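Local coordinates for protein putative triphosphoribosyl-dephospho-coA synthase (PDB 3H9P) that is of uncertain function but may bind ATP and act as a triphosphoribosyl-dephospho-CoA synthase, at residues I146-E149 with L150-F154; I79-A82 with A83-L87; I36-G39 with V40-V44; A161-L164 with L165-N169. All coordinates share one frame; numbering follows the deposited sequence.

Interaction 1: I146-E149 with L150-F154; sequences IARE and LVDGF
F154 N donates to E149 O over 2.9 Å, a 6-to-1 bond that closes the C-terminal end of helix 145-151 just before helix 155-167 begins. The donor lies in the carbonyl plane, on a lone pair. The 6-to-1 closure with positive phi at G153 recalls a Schellman motif, but here a water does part of the work: it accepts from G153 N at 2.9 Å and donates to E149 O, with a weaker link to L150 O. E149 O is therefore gripped by both the F154 amide and the water, and the tight turn swings the chain from one helix into the next.

The E149 side chain reaches across the junction to the start of the next helix. Its CG sits beside the backbone N, opposite the carbonyl carbon (chi1 -68°), and a bend at chi2 brings the carboxylate alongside F154, with OE1 3.2 Å from F154 CA. From there OE2 accepts from I156 N and OE1 from S157 OG, in the first turn of helix 155-167, while D152 OD1 takes K155 N. The D152 carboxylate is less surely placed, because it sits too close to R148 O in the model.

Further back, L150 N donates to I146 O. I146 and L150 lie side by side, both packing on L62 of helix 58-68, and their closest atoms are I146 CG2 and L150 CD1, 4.0 Å apart. The F154 ring, against A80, A83 and L87 of helix 76-88, has E149 O above one face, 3.4 Å from the ring plane and offset toward the rim.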
loop_
_atom_site.group_PDB
_atom_site.type_symbol
_atom_site.label_atom_id
_atom_site.label_comp_id
_atom_site.label_asym_id
_atom_site.label_seq_id
_atom_site.Cartn_x
_atom_site.Cartn_y
_atom_site.Cartn_z
ATOM N N ILE A 146 -12.140 -1.754 -0.469
ATOM C CA ILE A 146 -12.670 -3.125 -0.401
ATOM C C ILE A 146 -12.344 -3.727 0.962
ATOM O O ILE A 146 -13.195 -4.416 1.559
ATOM C CB ILE A 146 -12.169 -3.997 -1.591
ATOM C CG1 ILE A 146 -12.905 -3.591 -2.867
ATOM C CG2 ILE A 146 -12.297 -5.535 -1.345
ATOM C CD1 ILE A 146 -12.083 -3.876 -4.158
ATOM N N ALA A 147 -11.129 -3.433 1.449
ATOM C CA ALA A 147 -10.630 -3.916 2.765
ATOM C C ALA A 147 -11.544 -3.472 3.903
ATOM O O ALA A 147 -11.932 -4.233 4.787
ATOM C CB ALA A 147 -9.204 -3.376 3.009
ATOM N N ARG A 148 -11.863 -2.195 3.833
ATOM C CA ARG A 148 -12.772 -1.492 4.722
ATOM C C ARG A 148 -14.220 -2.037 4.699
ATOM O O ARG A 148 -14.840 -2.141 5.747
ATOM C CB ARG A 148 -12.683 -0.035 4.300
ATOM C CG ARG A 148 -13.799 0.915 4.650
ATOM C CD ARG A 148 -13.111 2.224 4.665
ATOM N NE ARG A 148 -13.823 3.275 3.986
ATOM C CZ ARG A 148 -13.224 4.342 3.487
ATOM N NH1 ARG A 148 -11.898 4.450 3.545
ATOM N NH2 ARG A 148 -13.953 5.283 2.910
ATOM N N GLU A 149 -14.745 -2.386 3.524
ATOM C CA GLU A 149 -15.983 -3.180 3.408
ATOM C C GLU A 149 -15.864 -4.567 4.072
ATOM O O GLU A 149 -16.830 -5.093 4.649
ATOM C CB GLU A 149 -16.338 -3.411 1.922
ATOM C CG GLU A 149 -16.749 -2.158 1.191
ATOM C CD GLU A 149 -18.094 -1.643 1.657
ATOM O OE1 GLU A 149 -19.136 -2.152 1.207
ATOM O OE2 GLU A 149 -18.106 -0.742 2.492
ATOM N N LEU A 150 -14.702 -5.197 3.934
ATOM C CA LEU A 150 -14.572 -6.533 4.460
ATOM C C LEU A 150 -14.521 -6.476 5.978
ATOM O O LEU A 150 -14.892 -7.453 6.650
ATOM C CB LEU A 150 -13.365 -7.270 3.855
ATOM C CG LEU A 150 -13.775 -8.237 2.703
ATOM C CD1 LEU A 150 -14.338 -7.493 1.539
ATOM C CD2 LEU A 150 -12.634 -9.144 2.239
ATOM N N VAL A 151 -14.102 -5.328 6.510
ATOM C CA VAL A 151 -13.927 -5.192 7.944
ATOM C C VAL A 151 -15.127 -4.561 8.700
ATOM O O VAL A 151 -15.342 -4.869 9.843
ATOM C CB VAL A 151 -12.592 -4.450 8.296
ATOM C CG1 VAL A 151 -12.617 -3.940 9.715
ATOM C CG2 VAL A 151 -11.382 -5.380 8.102
ATOM N N ASP A 152 -15.897 -3.691 8.059
ATOM C CA ASP A 152 -16.879 -2.901 8.769
ATOM C C ASP A 152 -18.280 -3.286 8.390
ATOM O O ASP A 152 -19.159 -2.468 8.502
ATOM C CB ASP A 152 -16.710 -1.398 8.465
ATOM C CG ASP A 152 -17.053 -1.018 6.969
ATOM O OD1 ASP A 152 -17.734 -1.771 6.174
ATOM O OD2 ASP A 152 -16.620 0.084 6.586
ATOM N N GLY A 153 -18.489 -4.486 7.873
ATOM C CA GLY A 153 -19.830 -4.902 7.504
ATOM C C GLY A 153 -20.351 -4.390 6.168
ATOM O O GLY A 153 -21.548 -4.283 5.985
ATOM N N PHE A 154 -19.480 -4.061 5.228
ATOM C CA PHE A 154 -19.965 -3.699 3.892
ATOM C C PHE A 154 -20.821 -2.409 3.872
ATOM O O PHE A 154 -21.833 -2.329 3.181
ATOM C CB PHE A 154 -20.729 -4.883 3.244
ATOM C CG PHE A 154 -19.832 -6.031 2.855
ATOM C CD1 PHE A 154 -19.253 -6.082 1.583
ATOM C CD2 PHE A 154 -19.552 -7.036 3.762
ATOM C CE1 PHE A 154 -18.411 -7.096 1.238
ATOM C CE2 PHE A 154 -18.713 -8.084 3.421
ATOM C CZ PHE A 154 -18.127 -8.118 2.142
HETATM O O HOH W 1 -17.517 -6.931 6.771
#

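Interaction 2: I79-A82 with A83-L87; sequences IAEA and ARNRL
A82 O receives R86 N at 2.8 Å, one of four i-to-i+4 backbone bonds that join 79-82 to 83-87 within helix 76-88. A83 N to I79 O, R84 N to A80 O and N85 N to E81 O are the others, all well formed, and L87 N to A83 O continues the pattern, so this is regular alpha-helix with no irregular turn.

Among the polar side chains, E81 and N85 lie next to each other and point the same way. Their contact is made by the aliphatic part of the glutamate: E81 CG approaches N85 ND2 at 3.8 Å, while the E81 chain runs straight on from CG and its carboxylate plane is turned 50° from the amide. N85 OD1 has a weak bond to R88 NH1.

Side-chain packing across the turn is slight: A82 CB lies 4.1 Å from R86 NH1, obliquely placed against the guanidinium, and R86 NH1 also bonds weakly to S70 OG. A83 faces L67 of helix 58-68, and L87 faces P66 there.

R84 sends its guanidinium away from the 79-82 turn, and NH2 donates to V151 O. The turn thus owes its cohesion to main-chain bonds, while R84, and more weakly R86, reach out to neighbouring parts of the fold.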
loop_
_atom_site.group_PDB
_atom_site.type_symbol
_atom_site.label_atom_id
_atom_site.label_comp_id
_atom_site.label_asym_id
_atom_site.label_seq_id
_atom_site.Cartn_x
_atom_site.Cartn_y
_atom_site.Cartn_z
ATOM N N ILE A 79 -27.278 -10.177 5.260
ATOM C CA ILE A 79 -26.234 -10.843 4.479
ATOM C C ILE A 79 -24.904 -10.246 4.875
ATOM O O ILE A 79 -23.930 -10.951 5.168
ATOM C CB ILE A 79 -26.416 -10.628 2.965
ATOM C CG1 ILE A 79 -27.817 -11.055 2.487
ATOM C CG2 ILE A 79 -25.273 -11.322 2.152
ATOM C CD1 ILE A 79 -28.137 -12.458 2.695
ATOM N N ALA A 80 -24.886 -8.916 4.924
ATOM C CA ALA A 80 -23.670 -8.164 5.202
ATOM C C ALA A 80 -23.080 -8.555 6.567
ATOM O O ALA A 80 -21.874 -8.831 6.650
ATOM C CB ALA A 80 -23.955 -6.638 5.127
ATOM N N GLU A 81 -23.936 -8.584 7.612
ATOM C CA GLU A 81 -23.563 -9.016 8.969
ATOM C C GLU A 81 -23.031 -10.448 9.034
ATOM O O GLU A 81 -22.052 -10.714 9.714
ATOM C CB GLU A 81 -24.737 -8.854 9.988
ATOM C CG GLU A 81 -24.343 -9.209 11.443
ATOM C CD GLU A 81 -25.453 -9.073 12.527
ATOM O OE1 GLU A 81 -26.671 -8.930 12.208
ATOM O OE2 GLU A 81 -25.090 -9.121 13.736
ATOM N N ALA A 82 -23.699 -11.370 8.345
ATOM C CA ALA A 82 -23.300 -12.775 8.359
ATOM C C ALA A 82 -22.000 -12.943 7.599
ATOM O O ALA A 82 -21.173 -13.776 7.958
ATOM C CB ALA A 82 -24.406 -13.639 7.734
ATOM N N ALA A 83 -21.838 -12.157 6.531
ATOM C CA ALA A 83 -20.584 -12.163 5.733
ATOM C C ALA A 83 -19.411 -11.636 6.573
ATOM O O ALA A 83 -18.340 -12.209 6.590
ATOM C CB ALA A 83 -20.751 -11.343 4.437
ATOM N N ARG A 84 -19.633 -10.554 7.307
ATOM C CA ARG A 84 -18.599 -10.074 8.232
ATOM C C ARG A 84 -18.248 -11.158 9.265
ATOM O O ARG A 84 -17.073 -11.384 9.556
ATOM C CB ARG A 84 -19.062 -8.822 8.945
ATOM C CG ARG A 84 -18.111 -8.337 9.991
ATOM C CD ARG A 84 -18.663 -7.095 10.586
ATOM N NE ARG A 84 -17.643 -6.122 10.911
ATOM C CZ ARG A 84 -17.880 -5.028 11.640
ATOM N NH1 ARG A 84 -19.110 -4.780 12.116
ATOM N NH2 ARG A 84 -16.887 -4.179 11.906
ATOM N N ASN A 85 -19.270 -11.800 9.819
ATOM C CA ASN A 85 -19.077 -12.889 10.770
ATOM C C ASN A 85 -18.315 -14.086 10.167
ATOM O O ASN A 85 -17.366 -14.586 10.759
ATOM C CB ASN A 85 -20.425 -13.317 11.346
ATOM C CG ASN A 85 -21.006 -12.274 12.328
ATOM O OD1 ASN A 85 -20.266 -11.492 12.942
ATOM N ND2 ASN A 85 -22.329 -12.276 12.491
ATOM N N ARG A 86 -18.698 -14.514 8.968
ATOM C CA ARG A 86 -17.922 -15.523 8.288
ATOM C C ARG A 86 -16.487 -15.071 8.008
ATOM O O ARG A 86 -15.563 -15.866 8.078
ATOM C CB ARG A 86 -18.609 -16.007 7.004
ATOM C CG ARG A 86 -19.760 -16.933 7.275
ATOM C CD ARG A 86 -20.324 -17.603 5.976
ATOM N NE ARG A 86 -21.247 -18.662 6.386
ATOM C CZ ARG A 86 -22.548 -18.469 6.621
ATOM N NH1 ARG A 86 -23.105 -17.267 6.436
ATOM N NH2 ARG A 86 -23.292 -19.481 7.041
ATOM N N LEU A 87 -16.296 -13.795 7.703
ATOM C CA LEU A 87 -14.935 -13.270 7.438
ATOM C C LEU A 87 -14.029 -13.365 8.664
ATOM O O LEU A 87 -12.834 -13.701 8.555
ATOM C CB LEU A 87 -15.011 -11.815 6.938
ATOM C CG LEU A 87 -15.387 -11.680 5.467
ATOM C CD1 LEU A 87 -15.923 -10.260 5.177
ATOM C CD2 LEU A 87 -14.225 -12.032 4.535
#

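Interaction 3: I36-G39 with V40-V44; sequences IGEG and VLRAV
The opening turns of helix 36-46, in this all-helical protein, are braced on one side by E38 and R42, a glutamate-arginine pair one turn apart. R42 NE donates to E38 OE1 at 3.4 Å, a weak hydrogen bond within a salt bridge. OE1 meets the guanidinium at its edge and in its plane, although the carboxylate itself is turned 77° from that plane. Bends at chi2 in both residues (-38° in E38) bring the two charged ends together above the helix backbone. Each has a second partner: E38 OE2 bonds S97 OG of helix 92-105, and R42 NH1 forms a salt bridge with E29 of helix 24-33. Both residues also touch a crystal neighbour, so the lattice may influence their pose.

Beneath them the backbone is regular, with V40 N, L41 N, R42 N and A43 N donating to I36, G37, E38 and G39 O; the R42 bond measures 2.8 Å. L41 CD2 packs beside the glutamate, 4.0 Å from E38 OE2. On the buried side I36 CG2 and V40 CG2 approach to 4.4 Å, I36 resting on P66 and V40 on V65 of helix 58-68.

The pair is thus one link in a polar chain, probably contributing less through its own long bond than by joining helix 36-46 to two neighbouring helices.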
loop_
_atom_site.group_PDB
_atom_site.type_symbol
_atom_site.label_atom_id
_atom_site.label_comp_id
_atom_site.label_asym_id
_atom_site.label_seq_id
_atom_site.Cartn_x
_atom_site.Cartn_y
_atom_site.Cartn_z
ATOM N N ILE A 36 -14.387 -18.924 1.753
ATOM C CA ILE A 36 -14.148 -17.584 1.191
ATOM C C ILE A 36 -12.932 -17.532 0.236
ATOM O O ILE A 36 -13.089 -17.202 -0.937
ATOM C CB ILE A 36 -14.071 -16.451 2.256
ATOM C CG1 ILE A 36 -15.316 -16.419 3.166
ATOM C CG2 ILE A 36 -13.802 -15.040 1.578
ATOM C CD1 ILE A 36 -16.619 -16.363 2.475
ATOM N N GLY A 37 -11.745 -17.832 0.774
ATOM C CA GLY A 37 -10.480 -17.801 0.052
ATOM C C GLY A 37 -10.512 -18.586 -1.245
ATOM O O GLY A 37 -10.268 -18.037 -2.330
ATOM N N GLU A 38 -10.785 -19.882 -1.121
ATOM C CA GLU A 38 -10.924 -20.771 -2.266
ATOM C C GLU A 38 -11.897 -20.207 -3.277
ATOM O O GLU A 38 -11.647 -20.274 -4.477
ATOM C CB GLU A 38 -11.444 -22.147 -1.826
ATOM C CG GLU A 38 -10.380 -23.159 -1.596
ATOM C CD GLU A 38 -9.248 -23.033 -2.608
ATOM O OE1 GLU A 38 -9.490 -23.316 -3.813
ATOM O OE2 GLU A 38 -8.132 -22.630 -2.188
ATOM N N GLY A 39 -13.002 -19.674 -2.774
ATOM C CA GLY A 39 -14.034 -19.068 -3.602
ATOM C C GLY A 39 -13.540 -17.935 -4.480
ATOM O O GLY A 39 -13.819 -17.901 -5.698
ATOM N N VAL A 40 -12.792 -17.013 -3.868
ATOM C CA VAL A 40 -12.258 -15.856 -4.594
ATOM C C VAL A 40 -11.301 -16.382 -5.630
ATOM O O VAL A 40 -11.407 -16.018 -6.781
ATOM C CB VAL A 40 -11.533 -14.852 -3.653
ATOM C CG1 VAL A 40 -10.892 -13.667 -4.431
ATOM C CG2 VAL A 40 -12.471 -14.365 -2.561
ATOM N N LEU A 41 -10.444 -17.316 -5.234
ATOM C CA LEU A 41 -9.453 -17.894 -6.136
ATOM C C LEU A 41 -10.035 -18.650 -7.346
ATOM O O LEU A 41 -9.551 -18.503 -8.473
ATOM C CB LEU A 41 -8.448 -18.758 -5.351
ATOM C CG LEU A 41 -7.362 -19.499 -6.139
ATOM C CD1 LEU A 41 -6.371 -18.538 -6.755
ATOM C CD2 LEU A 41 -6.616 -20.537 -5.279
ATOM N N ARG A 42 -11.081 -19.439 -7.103
ATOM C CA ARG A 42 -11.820 -20.127 -8.153
ATOM C C ARG A 42 -12.517 -19.127 -9.060
ATOM O O ARG A 42 -12.419 -19.224 -10.299
ATOM C CB ARG A 42 -12.829 -21.095 -7.540
ATOM C CG ARG A 42 -12.243 -22.523 -7.418
ATOM C CD ARG A 42 -12.619 -23.278 -6.135
ATOM N NE ARG A 42 -11.804 -24.481 -5.988
ATOM C CZ ARG A 42 -12.136 -25.697 -6.439
ATOM N NH1 ARG A 42 -13.288 -25.898 -7.070
ATOM N NH2 ARG A 42 -11.306 -26.725 -6.252
ATOM N N ALA A 43 -13.195 -18.157 -8.465
ATOM C CA ALA A 43 -13.871 -17.138 -9.259
ATOM C C ALA A 43 -12.884 -16.500 -10.203
ATOM O O ALA A 43 -13.179 -16.323 -11.379
ATOM C CB ALA A 43 -14.562 -16.068 -8.366
ATOM N N VAL A 44 -11.705 -16.177 -9.685
ATOM C CA VAL A 44 -10.705 -15.482 -10.489
ATOM C C VAL A 44 -10.185 -16.372 -11.597
ATOM O O VAL A 44 -10.093 -15.945 -12.747
ATOM C CB VAL A 44 -9.519 -14.937 -9.622
ATOM C CG1 VAL A 44 -8.382 -14.445 -10.504
ATOM C CG2 VAL A 44 -9.996 -13.841 -8.705
#

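Interaction 4: A161-L164 with L165-N169; sequences AKFL and LSFGN
F163 and F167 lie one turn apart at the C-terminal end of helix 155-167, their side chains alongside and pointing the same way. F163 CE2 meets F167 CE1 at 3.8 Å; the ring planes are inclined 38° and the centroids stand 5.8 Å apart, an oblique pair. F163 holds CG opposite its backbone N (chi1 -173°), which sends its ring out from the helix, where it stacks on H180, and F167 leans back to meet it. F167 has a chi1 of -121°, away from the staggered positions, and its ring lies against A173 and E176 of helix 171-182. F163, S166 and F167 all touch a crystal neighbour, so the lattice may have some influence on these poses.

S166 tucks its OG back between its own backbone N and carbonyl carbon, and from there the hydroxyl donates to F163 O at 2.9 Å. That serine-to-main-chain bond serves a carbonyl whose amide donors, S166 N and F167 N, reach it only weakly. On the inner side L164 and L165 pack on A243 of helix 230-246 and on W248.

The backbone tightens as the helix ends. L165 N still donates to A161 O at 2.8 Å, in the usual alpha pattern, but F167 N turns to L164 O, a 3-10-like i-to-i+3 bond made from well above the carbonyl plane. G168, with positive phi, breaks the helix. L164 O carries two donors: F167 N at 2.8 Å from above, and G168 N at 3.1 Å, almost straight in line with the carbonyl.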
loop_
_atom_site.group_PDB
_atom_site.type_symbol
_atom_site.label_atom_id
_atom_site.label_comp_id
_atom_site.label_asym_id
_atom_site.label_seq_id
_atom_site.Cartn_x
_atom_site.Cartn_y
_atom_site.Cartn_z
ATOM N N ALA A 161 -26.872 -0.027 -2.010
ATOM C CA ALA A 161 -28.092 -0.798 -2.203
ATOM C C ALA A 161 -29.340 0.069 -1.926
ATOM O O ALA A 161 -30.291 0.117 -2.717
ATOM C CB ALA A 161 -28.083 -2.033 -1.336
ATOM N N LYS A 162 -29.307 0.784 -0.813
ATOM C CA LYS A 162 -30.357 1.733 -0.494
ATOM C C LYS A 162 -30.540 2.791 -1.603
ATOM O O LYS A 162 -31.663 3.172 -1.908
ATOM C CB LYS A 162 -30.065 2.382 0.841
ATOM C CG LYS A 162 -30.040 1.414 2.023
ATOM C CD LYS A 162 -29.757 2.183 3.333
ATOM C CE LYS A 162 -30.127 1.360 4.552
ATOM N NZ LYS A 162 -29.361 1.763 5.780
ATOM N N PHE A 163 -29.452 3.238 -2.223
ATOM C CA PHE A 163 -29.544 4.203 -3.307
ATOM C C PHE A 163 -30.388 3.620 -4.456
ATOM O O PHE A 163 -31.347 4.252 -4.924
ATOM C CB PHE A 163 -28.133 4.549 -3.768
ATOM C CG PHE A 163 -28.041 5.671 -4.793
ATOM C CD1 PHE A 163 -27.792 6.979 -4.391
ATOM C CD2 PHE A 163 -28.102 5.391 -6.154
ATOM C CE1 PHE A 163 -27.655 8.014 -5.329
ATOM C CE2 PHE A 163 -27.981 6.402 -7.108
ATOM C CZ PHE A 163 -27.743 7.723 -6.699
ATOM N N LEU A 164 -30.026 2.411 -4.891
ATOM C CA LEU A 164 -30.721 1.676 -5.964
ATOM C C LEU A 164 -32.172 1.441 -5.641
ATOM O O LEU A 164 -33.055 1.711 -6.473
ATOM C CB LEU A 164 -30.054 0.323 -6.234
ATOM C CG LEU A 164 -28.665 0.322 -6.894
ATOM C CD1 LEU A 164 -27.994 -1.072 -6.781
ATOM C CD2 LEU A 164 -28.667 0.872 -8.380
ATOM N N LEU A 165 -32.416 0.927 -4.434
ATOM C CA LEU A 165 -33.764 0.665 -3.985
ATOM C C LEU A 165 -34.644 1.910 -4.037
ATOM O O LEU A 165 -35.801 1.790 -4.396
ATOM C CB LEU A 165 -33.791 0.045 -2.586
ATOM C CG LEU A 165 -33.179 -1.350 -2.373
ATOM C CD1 LEU A 165 -33.525 -1.760 -0.953
ATOM C CD2 LEU A 165 -33.684 -2.384 -3.400
ATOM N N SER A 166 -34.124 3.096 -3.706
ATOM C CA SER A 166 -34.989 4.293 -3.796
ATOM C C SER A 166 -35.268 4.672 -5.232
ATOM O O SER A 166 -36.201 5.410 -5.513
ATOM C CB SER A 166 -34.474 5.491 -2.992
ATOM O OG SER A 166 -33.189 5.874 -3.402
ATOM N N PHE A 167 -34.494 4.102 -6.144
ATOM C CA PHE A 167 -34.613 4.434 -7.555
ATOM C C PHE A 167 -35.660 3.614 -8.280
ATOM O O PHE A 167 -36.578 4.176 -8.867
ATOM C CB PHE A 167 -33.277 4.248 -8.252
ATOM C CG PHE A 167 -32.759 5.478 -8.883
ATOM C CD1 PHE A 167 -31.756 6.211 -8.259
ATOM C CD2 PHE A 167 -33.273 5.920 -10.090
ATOM C CE1 PHE A 167 -31.282 7.367 -8.828
ATOM C CE2 PHE A 167 -32.802 7.086 -10.669
ATOM C CZ PHE A 167 -31.807 7.804 -10.036
ATOM N N GLY A 168 -35.529 2.292 -8.257
ATOM C CA GLY A 168 -36.346 1.453 -9.108
ATOM C C GLY A 168 -35.465 0.534 -9.937
ATOM O O GLY A 168 -34.324 0.879 -10.287
ATOM N N ASN A 169 -35.973 -0.655 -10.245
ATOM C CA ASN A 169 -35.178 -1.589 -11.013
ATOM C C ASN A 169 -34.995 -1.080 -12.429
ATOM O O ASN A 169 -35.946 -1.088 -13.229
ATOM C CB ASN A 169 -35.763 -3.001 -10.993
ATOM C CG ASN A 169 -34.696 -4.066 -11.172
ATOM O OD1 ASN A 169 -33.861 -3.992 -12.089
ATOM N ND2 ASN A 169 -34.702 -5.059 -10.287
#

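Interaction 2 touches both interaction 1 and interaction 3. The centres of interactions 1 and 2 are 10 Å apart, and R84 NH2 reaches V151 O at 2.7 Å, probably a hydrogen bond, while L87 CD1 packs 3.3 Å from L150 O. Interaction 3 meets interaction 2 more lightly, L87 CD2 lying 4.2 Å from I36 CG2, with centres about 16 Å apart; helix 58-68 packs against all three. Interaction 4 belongs to the helix that follows interaction 1 in the chain, yet their nearest atoms are about 8 Å apart. It lies across the chain's centre from interaction 3, about 29 Å away between centres. None of the four can be tied to a known active site.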